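PDB 3ONK: epsin-3 from Saccharomyces cerevisiae, which helps recruit clathrin to the Golgi network and endosomes to form coated vesicles and binds membranes rich in phosphatidylinositol-3,5-bisphosphate. Local coordinates for residues D33-G38 / D75-H80. Sequence-based numbering, arbitrary orientation.
Sequences DQISQG and DYLIKH
The Tyr76 ring meets Ser36 at its edge, where Ser36 CB lies near the ring plane, 4.3 Å from Tyr76 CE2. Over one face of the phenol sits the His80 ring, though the exact position of His80 CD2 is doubtful; in return Tyr76 CZ lies over the centre of the imidazole, a pairing within one helix. Tyr76 CG stands anti to the backbone N (chi1 -172°), on a CB that points at the helix across. At the far end of the ring Tyr76 OH gives a weak, long hydrogen bond to Asp33 OD1 (3.5 Å), with carboxylate and ring planes 79° apart. An alanine in place of Tyr76 would probably leave Asp33 OD1 without its weak hydrogen-bond partner and open a gap where the ring packs beside Ser36 CB and under the His80 imidazole. Deeper in, Leu77 CD2 presses on the backbone at Ser36 CA (3.4 Å) and touches Ile35 CG2 at 4.0 Å. Ser36 OG comes to 3.1 Å from His80 O at an angle too poor for a hydrogen bond; that carbonyl accepts one from Tyr40 OH. The segment axes approach to 9.6 Å and cross at -57°, joining helix 29-38 to the C-terminal end of helix 64-80 in the all-helical ENTH domain. Helix 42-57 packs against the buried side through Ile48, which touches both Ile35 and Leu77, while helix 11-19 flanks Ile35 and helix 83-90 brings Phe85 against Leu77.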
loop_
_atom_site.group_PDB
_atom_site.type_symbol
_atom_site.label_atom_id
_atom_site.label_comp_id
_atom_site.label_asym_id
_atom_site.label_seq_id
_atom_site.Cartn_x
_atom_site.Cartn_y
_atom_site.Cartn_z
ATOM N N ASP A 33 -5.763 -3.583 -9.592
ATOM C CA ASP A 33 -6.351 -4.913 -9.776
ATOM C C ASP A 33 -5.357 -5.903 -10.396
ATOM O O ASP A 33 -5.268 -7.055 -9.968
ATOM C CB ASP A 33 -7.624 -4.835 -10.623
ATOM C CG ASP A 33 -8.668 -5.876 -10.215
ATOM O OD1 ASP A 33 -8.570 -6.424 -9.099
ATOM O OD2 ASP A 33 -9.593 -6.137 -11.007
ATOM N N GLN A 34 -4.600 -5.455 -11.396
ATOM C CA GLN A 34 -3.577 -6.314 -12.011
ATOM C C GLN A 34 -2.601 -6.796 -10.949
ATOM O O GLN A 34 -2.218 -7.968 -10.912
ATOM C CB GLN A 34 -2.837 -5.578 -13.138
ATOM C CG GLN A 34 -3.654 -5.453 -14.442
ATOM C CD GLN A 34 -2.980 -4.567 -15.490
ATOM O OE1 GLN A 34 -2.369 -3.558 -15.153
ATOM N NE2 GLN A 34 -3.109 -4.935 -16.763
ATOM N N ILE A 35 -2.202 -5.884 -10.067
ATOM C CA ILE A 35 -1.270 -6.227 -9.013
ATOM C C ILE A 35 -1.923 -7.175 -7.998
ATOM O O ILE A 35 -1.301 -8.122 -7.505
ATOM C CB ILE A 35 -0.726 -4.954 -8.341
ATOM C CG1 ILE A 35 0.211 -4.214 -9.313
ATOM C CG2 ILE A 35 -0.001 -5.311 -7.082
ATOM C CD1 ILE A 35 0.376 -2.732 -8.999
ATOM N N SER A 36 -3.189 -6.912 -7.696
ATOM C CA SER A 36 -3.962 -7.791 -6.847
ATOM C C SER A 36 -3.937 -9.222 -7.386
ATOM O O SER A 36 -3.772 -10.169 -6.623
ATOM C CB SER A 36 -5.401 -7.271 -6.711
ATOM O OG SER A 36 -6.152 -8.105 -5.864
ATOM N N GLN A 37 -4.092 -9.376 -8.699
ATOM C CA GLN A 37 -4.023 -10.700 -9.318
ATOM C C GLN A 37 -2.700 -11.399 -8.997
ATOM O O GLN A 37 -2.670 -12.614 -8.802
ATOM C CB GLN A 37 -4.208 -10.635 -10.843
ATOM C CG GLN A 37 -5.427 -9.867 -11.319
ATOM C CD GLN A 37 -6.723 -10.424 -10.786
ATOM O OE1 GLN A 37 -7.460 -9.738 -10.077
ATOM N NE2 GLN A 37 -7.017 -11.673 -11.130
ATOM N N GLY A 38 -1.615 -10.631 -8.945
ATOM C CA GLY A 38 -0.305 -11.178 -8.670
ATOM C C GLY A 38 -0.136 -11.703 -7.247
ATOM O O GLY A 38 0.769 -12.496 -6.998
ATOM N N ASP A 75 -3.852 -0.692 0.762
ATOM C CA ASP A 75 -5.248 -0.712 1.163
ATOM C C ASP A 75 -6.071 -1.526 0.164
ATOM O O ASP A 75 -6.863 -2.395 0.528
ATOM C CB ASP A 75 -5.804 0.711 1.244
ATOM C CG ASP A 75 -7.219 0.745 1.787
ATOM O OD1 ASP A 75 -7.396 0.448 2.983
ATOM O OD2 ASP A 75 -8.158 1.030 1.011
ATOM N N TYR A 76 -5.882 -1.227 -1.108
ATOM C CA TYR A 76 -6.626 -1.910 -2.153
ATOM C C TYR A 76 -6.361 -3.416 -2.087
ATOM O O TYR A 76 -7.276 -4.214 -2.247
ATOM C CB TYR A 76 -6.237 -1.346 -3.525
ATOM C CG TYR A 76 -7.085 -1.858 -4.668
ATOM C CD1 TYR A 76 -8.235 -1.177 -5.071
ATOM C CD2 TYR A 76 -6.741 -3.029 -5.340
ATOM C CE1 TYR A 76 -9.006 -1.649 -6.126
ATOM C CE2 TYR A 76 -7.510 -3.511 -6.385
ATOM C CZ TYR A 76 -8.639 -2.823 -6.772
ATOM O OH TYR A 76 -9.400 -3.312 -7.811
ATOM N N LEU A 77 -5.111 -3.795 -1.826
ATOM C CA LEU A 77 -4.715 -5.201 -1.874
ATOM C C LEU A 77 -5.293 -5.977 -0.711
ATOM O O LEU A 77 -5.645 -7.146 -0.838
ATOM C CB LEU A 77 -3.198 -5.348 -1.893
ATOM C CG LEU A 77 -2.476 -4.855 -3.150
ATOM C CD1 LEU A 77 -0.972 -5.054 -3.000
ATOM C CD2 LEU A 77 -2.990 -5.557 -4.409
ATOM N N ILE A 78 -5.399 -5.314 0.431
ATOM C CA ILE A 78 -6.031 -5.929 1.571
ATOM C C ILE A 78 -7.515 -6.183 1.303
ATOM O O ILE A 78 -8.074 -7.173 1.767
ATOM C CB ILE A 78 -5.739 -5.123 2.842
ATOM C CG1 ILE A 78 -4.235 -5.244 3.150
ATOM C CG2 ILE A 78 -6.579 -5.622 4.005
ATOM C CD1 ILE A 78 -3.690 -4.171 4.014
ATOM N N LYS A 79 -8.127 -5.335 0.484
ATOM C CA LYS A 79 -9.541 -5.495 0.131
ATOM C C LYS A 79 -9.776 -6.418 -1.065
ATOM O O LYS A 79 -10.840 -7.021 -1.190
ATOM C CB LYS A 79 -10.183 -4.130 -0.142
ATOM C CG LYS A 79 -10.315 -3.259 1.099
ATOM C CD LYS A 79 -10.580 -1.801 0.737
ATOM C CE LYS A 79 -10.457 -0.906 1.964
ATOM N NZ LYS A 79 -10.639 0.538 1.620
ATOM N N HIS A 80 -8.784 -6.537 -1.942
ATOM C CA HIS A 80 -8.992 -7.275 -3.189
ATOM C C HIS A 80 -8.077 -8.493 -3.355
ATOM O O HIS A 80 -8.402 -9.421 -4.103
ATOM C CB HIS A 80 -8.857 -6.349 -4.411
ATOM C CG HIS A 80 -9.783 -5.168 -4.386
ATOM N ND1 HIS A 80 -11.013 -5.168 -5.012
ATOM C CD2 HIS A 80 -9.657 -3.951 -3.805
ATOM C CE1 HIS A 80 -11.607 -4.004 -4.807
ATOM N NE2 HIS A 80 -10.804 -3.247 -4.081
#